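Local coordinates for protein projannalysin (Methanocaldococcus jannaschii, PDB 4JIX) that is the zymogen of a small soluble zinc metallopeptidase of the minigluzincin type, which probably cleaves peptide bonds once activated, at residues R51-K54 against Y55-E58; I69-E72 against L73-K77; I81-G84 against I85-N89. The protein carries 1 engineered substitution. All blocks are in the same frame, centred on the assembly; numbering follows the deposited sequence.

How the contacts relate
Contacts 2 and 3 build one zinc site from two directions, while contact 1 lies on the opposite side of the chain's centre. The centres of contacts 2 and 3 lie about 10 Å apart, and they meet at the metal: His83 NE2 is 3.1 Å from both His71 NE2 and His75 NE2, and the same water ligand belongs to both. Contact 1, where strand 49-53 turns into helix 54-59, is centred about 16 Å from contact 2 and about 25 Å from contact 3. It reaches the metal-binding helix 62-78 through Leu52 CD2, 4.0 Å from Ile69 CG1, but the Leu52 side chain remains about 12 Å from the zinc ion.

Contact 1: residues R51-K54 against Y55-E58; sequences RLNK and YVVE. With SO4 (sulfate ion), chain E.
Asn53 leaves strand 49-53 and turns its side chain onto the first turn of the following helix, facing Val56. Its CB lies 4.0 Å from Val56 CG2. With CG anti to the backbone N (chi1 176°), the amide is brought over the first turn, across the Val56 side chain at about a right angle, and its CG likewise passes Val56 CG2. At the tip, OD1 accepts a hydrogen bond from Val56 N at 3.2 Å. The N-H points almost straight at the oxygen (164°), although the donor stands 19° off the carbonyl plane. The backbone of the same residue adds a second grip, Asn53 O receiving Val57 N at 3.0 Å.

Two further pairs join the strand end and the turn. Leu52 CB meets Val57 CG2 at 3.5 Å, the two side chains crossing at about a right angle; both also touch Ile12 of helix 12-22, which ties the junction to that helix. On the exposed side, Lys54 NZ reaches Glu58 OE2 at 3.3 Å, a salt bridge whose hydrogen bond is weak, one helical turn long, alongside the backbone bond from Glu58 N to Lys54 O.

Arg51 points elsewhere: NH1 and NH2 both donate to O1 of a sulfate probably from the crystallisation liquor, at 3.0 Å and 2.9 Å, with the oxygen at the guanidinium edge. Its NE is paired with Glu32 on the neighbouring strand.

Asparagine at the last strand position, accepting the third amide of the helix, is the classical N-cap, here at a strand-to-helix junction.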
# COMPACT_ATOMS: atom_id res chain seq x y z
N ARG A 51 10.88 1.79 11.94
CA ARG A 51 11.56 1.24 10.76
C ARG A 51 10.82 1.67 9.50
O ARG A 51 9.60 1.55 9.44
CB ARG A 51 11.69 -0.29 10.82
CG ARG A 51 12.67 -0.74 11.89
CD ARG A 51 13.09 -2.19 11.78
NE ARG A 51 14.22 -2.48 12.68
CZ ARG A 51 14.10 -2.80 13.96
NH1 ARG A 51 12.90 -2.92 14.52
NH2 ARG A 51 15.18 -3.02 14.70
N LEU A 52 11.55 2.22 8.53
CA LEU A 52 10.96 2.71 7.28
C LEU A 52 11.66 2.08 6.10
O LEU A 52 12.89 2.02 6.07
CB LEU A 52 11.02 4.25 7.19
CG LEU A 52 10.33 5.05 8.31
CD1 LEU A 52 10.71 6.51 8.25
CD2 LEU A 52 8.80 4.91 8.25
N ASN A 53 10.88 1.61 5.12
CA ASN A 53 11.42 0.99 3.92
C ASN A 53 12.17 2.04 3.10
O ASN A 53 11.61 3.09 2.76
CB ASN A 53 10.30 0.33 3.12
CG ASN A 53 10.73 -0.27 1.81
OD1 ASN A 53 11.12 0.43 0.87
ND2 ASN A 53 10.60 -1.57 1.72
N LYS A 54 13.43 1.75 2.78
CA LYS A 54 14.35 2.63 2.05
C LYS A 54 13.80 3.12 0.70
O LYS A 54 13.88 4.32 0.44
CB LYS A 54 15.72 1.95 1.86
CG LYS A 54 16.81 2.90 1.37
CD LYS A 54 18.19 2.30 1.51
CE LYS A 54 19.27 3.24 1.03
NZ LYS A 54 19.37 3.26 -0.45
N TYR A 55 13.27 2.23 -0.15
CA TYR A 55 12.73 2.65 -1.45
C TYR A 55 11.54 3.62 -1.28
O TYR A 55 11.43 4.60 -2.02
CB TYR A 55 12.33 1.45 -2.32
CG TYR A 55 11.69 1.85 -3.63
CD1 TYR A 55 10.30 1.92 -3.77
CD2 TYR A 55 12.47 2.21 -4.73
CE1 TYR A 55 9.71 2.33 -4.96
CE2 TYR A 55 11.88 2.62 -5.93
CZ TYR A 55 10.50 2.66 -6.04
OH TYR A 55 9.92 3.04 -7.23
N VAL A 56 10.65 3.34 -0.31
CA VAL A 56 9.47 4.15 0.01
C VAL A 56 9.92 5.55 0.48
O VAL A 56 9.40 6.55 -0.03
CB VAL A 56 8.60 3.42 1.07
CG1 VAL A 56 7.54 4.33 1.69
CG2 VAL A 56 7.94 2.18 0.46
N VAL A 57 10.90 5.63 1.39
CA VAL A 57 11.41 6.91 1.91
C VAL A 57 12.00 7.77 0.76
O VAL A 57 11.84 8.99 0.76
CB VAL A 57 12.44 6.65 3.03
CG1 VAL A 57 13.30 7.89 3.35
CG2 VAL A 57 11.74 6.14 4.28
N GLU A 58 12.62 7.12 -0.23
CA GLU A 58 13.26 7.81 -1.34
C GLU A 58 12.32 8.14 -2.50
O GLU A 58 12.65 9.01 -3.30
CB GLU A 58 14.45 6.98 -1.85
CG GLU A 58 15.65 7.06 -0.92
CD GLU A 58 16.79 6.07 -1.14
OE1 GLU A 58 16.67 5.19 -2.03
OE2 GLU A 58 17.79 6.17 -0.39
S SO4 E . 13.60 -5.18 17.41
O1 SO4 E . 13.93 -3.76 17.23
O2 SO4 E . 12.65 -5.33 18.51
O3 SO4 E . 13.01 -5.70 16.19
O4 SO4 E . 14.82 -5.93 17.71

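Contact 2: residues I69-E72 against L73-K77; sequences ILHE and LIHFK. With ZN (zinc ion), chain C.
His71 and His75 converge on zinc with different first torsions: His71 sends CG away from its own N (chi1 -177°), whereas His75 keeps CG beside its N (chi1 -77°). One helical turn apart, the two rings are thereby swung towards each other. Together with Glu72 they form the HExxH pattern of zinc metallopeptidases, with both histidines seen binding the metal. Each NE2 is 2.1 Å from the zinc ion, and the two NE2 atoms come within 3.0 Å of each other, a closeness explained by their common metal rather than by a hydrogen bond. The rings are set obliquely, with planes at 70°. A water at 2.2 Å and three more atoms, His83 NE2 among them, complete the zinc shell.

A second-shell bond holds the His75 ring in place: its ND1 is hydrogen-bonded to Ser80 O, which fixes the rotation of the ring and leaves NE2 for the metal.

Away from the histidines, Ile69, Leu70, Leu73 and Ile74 are buried and apolar. Ile69 and Leu73 run side by side, pointing the same way, with Ile69 CG2 3.7 Å from Leu73 CD1; this side packs on helix 12-22. Leu70 CG meets Ile74 CD1 at 3.8 Å, and both residues lean on Leu91 of helix 85-91. These residues thus pack on helices 12-22 and 85-91, while the histidines face the metal.

Backbone bonds run from Leu73 N to Ile69 O and from Ile74 N to Leu70 O, but the turn joining the two zinc ligands is looser: His75 N approaches His71 O only to 3.5 Å, a weak bond, while the ring atom His75 CD2 lies 3.4 Å from the same oxygen.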
# COMPACT_ATOMS: atom_id res chain seq x y z
N ILE A 69 4.16 7.40 8.86
CA ILE A 69 4.87 7.67 10.12
C ILE A 69 3.85 7.99 11.22
O ILE A 69 4.02 7.50 12.34
CB ILE A 69 5.92 8.80 9.95
CG1 ILE A 69 7.05 8.37 8.97
CG2 ILE A 69 6.52 9.23 11.31
CD1 ILE A 69 7.85 9.56 8.35
N LEU A 70 2.82 8.81 10.91
CA LEU A 70 1.74 9.14 11.84
C LEU A 70 1.07 7.87 12.36
O LEU A 70 0.83 7.77 13.56
CB LEU A 70 0.68 10.04 11.17
CG LEU A 70 -0.52 10.49 12.03
CD1 LEU A 70 -0.11 11.44 13.19
CD2 LEU A 70 -1.60 11.15 11.16
N HIS A 71 0.80 6.90 11.48
CA HIS A 71 0.19 5.63 11.89
C HIS A 71 1.05 4.94 12.97
O HIS A 71 0.53 4.58 14.02
CB HIS A 71 0.01 4.67 10.68
CG HIS A 71 -0.68 3.38 11.06
ND1 HIS A 71 -2.04 3.21 10.86
CD2 HIS A 71 -0.18 2.27 11.65
CE1 HIS A 71 -2.32 1.99 11.30
NE2 HIS A 71 -1.23 1.40 11.82
N GLU A 72 2.35 4.77 12.71
CA GLU A 72 3.24 4.08 13.67
C GLU A 72 3.36 4.82 15.00
O GLU A 72 3.47 4.18 16.05
CB GLU A 72 4.65 3.93 13.10
CG GLU A 72 4.71 3.36 11.70
CD GLU A 72 4.11 1.99 11.54
OE1 GLU A 72 3.94 1.28 12.56
OE2 GLU A 72 3.74 1.64 10.40
N LEU A 73 3.43 6.15 14.93
CA LEU A 73 3.66 6.95 16.12
C LEU A 73 2.40 7.11 16.96
O LEU A 73 2.53 7.27 18.17
CB LEU A 73 4.35 8.29 15.78
CG LEU A 73 5.80 8.15 15.24
CD1 LEU A 73 6.44 9.50 15.01
CD2 LEU A 73 6.71 7.30 16.19
N ILE A 74 1.20 6.97 16.36
CA ILE A 74 -0.05 6.96 17.14
C ILE A 74 -0.01 5.71 18.05
O ILE A 74 -0.25 5.84 19.25
CB ILE A 74 -1.34 7.04 16.27
CG1 ILE A 74 -1.49 8.46 15.67
CG2 ILE A 74 -2.61 6.67 17.11
CD1 ILE A 74 -2.52 8.53 14.55
N HIS A 75 0.39 4.54 17.50
CA HIS A 75 0.54 3.30 18.27
C HIS A 75 1.47 3.54 19.47
O HIS A 75 1.16 3.14 20.59
CB HIS A 75 1.12 2.16 17.41
CG HIS A 75 0.15 1.52 16.48
ND1 HIS A 75 -0.99 0.89 16.93
CD2 HIS A 75 0.21 1.40 15.13
CE1 HIS A 75 -1.59 0.41 15.86
NE2 HIS A 75 -0.91 0.69 14.75
N PHE A 76 2.62 4.19 19.22
CA PHE A 76 3.59 4.47 20.27
C PHE A 76 2.98 5.40 21.32
O PHE A 76 3.13 5.13 22.52
CB PHE A 76 4.89 5.06 19.69
CG PHE A 76 5.97 5.33 20.71
CD1 PHE A 76 6.72 6.51 20.66
CD2 PHE A 76 6.28 4.39 21.69
CE1 PHE A 76 7.75 6.74 21.58
CE2 PHE A 76 7.31 4.63 22.61
CZ PHE A 76 8.03 5.81 22.56
N LYS A 77 2.24 6.44 20.89
CA LYS A 77 1.62 7.38 21.82
C LYS A 77 0.58 6.71 22.75
O LYS A 77 0.59 6.97 23.95
CB LYS A 77 0.96 8.56 21.08
CG LYS A 77 0.70 9.73 22.02
CD LYS A 77 -0.41 10.59 21.54
CE LYS A 77 -0.75 11.66 22.54
NZ LYS A 77 -1.28 12.87 21.85
ZN ZN C . -1.19 -0.37 12.93
O HOH W 1 -1.44 -1.51 11.08

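Contact 3: residues I81-G84 against I85-N89; sequences INHG and IKFEN. With ZN (zinc ion), chain C.
The Phe87 ring receives the edge of the His83 imidazole on one face: His83 CD2 stands 3.8 Å above the plane, over the ring centre. From the histidine side, Phe87 CE1 lies in the imidazole plane, at its edge. With centroids 5.0 Å apart and planes at 88°, the pair is T-shaped, the histidine supplying the edge and the phenylalanine the face. A third group approaches the phenylalanine obliquely, Asn82 O coming to 3.7 Å from CD1.

This aromatic contact lies next to a metal bond. CD2 adjoins His83 NE2, which binds the zinc ion at 2.1 Å, so the atom pressed against Phe87 is next to the coordinating nitrogen. His83 is the third protein ligand, supplied by the loop after helix 62-78, whose HExxH histidines His71 and His75 provide the other two. The Phe87 ring also meets both of those rings and packs on Ile74 and Ile78, thereby joining helix 85-91 to the metal-binding helix. His83 ND1 is hydrogen-bonded to a glycerol molecule, probably from the crystallisation liquor, and Gln109 of the second subunit packs against the same side chain.

How Phe87 comes to lie there follows from its torsion and from the helix start. Its CG is anti to the backbone N (chi1 -171°), and its CB rests 3.6 Å from His83 CA. Gly84 occupies the N-cap position. Its carbonyl oxygen accepts Glu88 N at 3.1 Å, nearly straight at 171° and in the carbonyl plane; Phe87 N reaches the same oxygen at 3.1 Å through a weak, more bent bond. Glu88 CB and CG both pass 3.8 Å from that oxygen.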
# COMPACT_ATOMS: atom_id res chain seq x y z
N ILE A 81 -0.75 -1.81 20.16
CA ILE A 81 -0.50 -2.29 18.80
C ILE A 81 -1.83 -2.37 18.02
O ILE A 81 -1.82 -2.67 16.82
CB ILE A 81 0.25 -3.64 18.80
CG1 ILE A 81 -0.62 -4.77 19.40
CG2 ILE A 81 1.63 -3.51 19.49
CD1 ILE A 81 -0.17 -6.21 19.05
N ASN A 82 -2.97 -2.12 18.69
CA ASN A 82 -4.29 -2.23 18.09
C ASN A 82 -4.80 -0.90 17.52
O ASN A 82 -4.19 0.16 17.74
CB ASN A 82 -5.30 -2.78 19.11
CG ASN A 82 -4.93 -4.16 19.63
OD1 ASN A 82 -4.33 -4.97 18.92
ND2 ASN A 82 -5.31 -4.47 20.86
N HIS A 83 -5.88 -0.98 16.73
CA HIS A 83 -6.52 0.17 16.10
C HIS A 83 -7.91 0.36 16.72
O HIS A 83 -8.92 0.36 16.01
CB HIS A 83 -6.58 0.01 14.57
CG HIS A 83 -5.28 -0.41 13.95
ND1 HIS A 83 -5.12 -1.66 13.40
CD2 HIS A 83 -4.13 0.29 13.80
CE1 HIS A 83 -3.87 -1.71 12.96
NE2 HIS A 83 -3.24 -0.55 13.19
N GLY A 84 -7.95 0.47 18.04
CA GLY A 84 -9.22 0.67 18.74
C GLY A 84 -9.75 2.09 18.62
O GLY A 84 -9.26 2.88 17.81
N ILE A 85 -10.73 2.44 19.46
CA ILE A 85 -11.30 3.78 19.50
C ILE A 85 -10.21 4.80 19.92
O ILE A 85 -10.20 5.91 19.39
CB ILE A 85 -12.58 3.86 20.38
CG1 ILE A 85 -13.34 5.20 20.17
CG2 ILE A 85 -12.31 3.58 21.87
CD1 ILE A 85 -14.85 5.14 20.36
N LYS A 86 -9.26 4.40 20.80
CA LYS A 86 -8.16 5.27 21.24
C LYS A 86 -7.20 5.58 20.07
O LYS A 86 -6.67 6.69 20.00
CB LYS A 86 -7.40 4.66 22.43
CG LYS A 86 -8.23 4.66 23.72
CD LYS A 86 -7.35 4.52 24.95
CE LYS A 86 -8.09 4.01 26.17
NZ LYS A 86 -9.14 4.96 26.64
N PHE A 87 -7.05 4.65 19.11
CA PHE A 87 -6.26 4.88 17.90
C PHE A 87 -7.00 5.88 17.01
O PHE A 87 -6.41 6.89 16.60
CB PHE A 87 -5.98 3.57 17.14
CG PHE A 87 -4.98 3.75 16.02
CD1 PHE A 87 -3.63 3.44 16.21
CD2 PHE A 87 -5.37 4.24 14.77
CE1 PHE A 87 -2.70 3.64 15.18
CE2 PHE A 87 -4.44 4.47 13.76
CZ PHE A 87 -3.11 4.16 13.97
N GLU A 88 -8.30 5.60 16.75
CA GLU A 88 -9.17 6.46 15.93
C GLU A 88 -9.25 7.88 16.49
O GLU A 88 -9.18 8.82 15.71
CB GLU A 88 -10.58 5.87 15.82
CG GLU A 88 -10.68 4.72 14.83
CD GLU A 88 -12.06 4.10 14.69
OE1 GLU A 88 -12.14 2.88 14.43
OE2 GLU A 88 -13.06 4.84 14.84
N ASN A 89 -9.32 8.03 17.83
CA ASN A 89 -9.39 9.35 18.48
C ASN A 89 -8.18 10.23 18.14
O ASN A 89 -8.37 11.42 17.88
CB ASN A 89 -9.52 9.22 20.01
CG ASN A 89 -10.86 8.71 20.51
OD1 ASN A 89 -10.98 8.30 21.67
ND2 ASN A 89 -11.87 8.65 19.64
ZN ZN C . -1.19 -0.37 12.93
O HOH W 1 -1.44 -1.51 11.08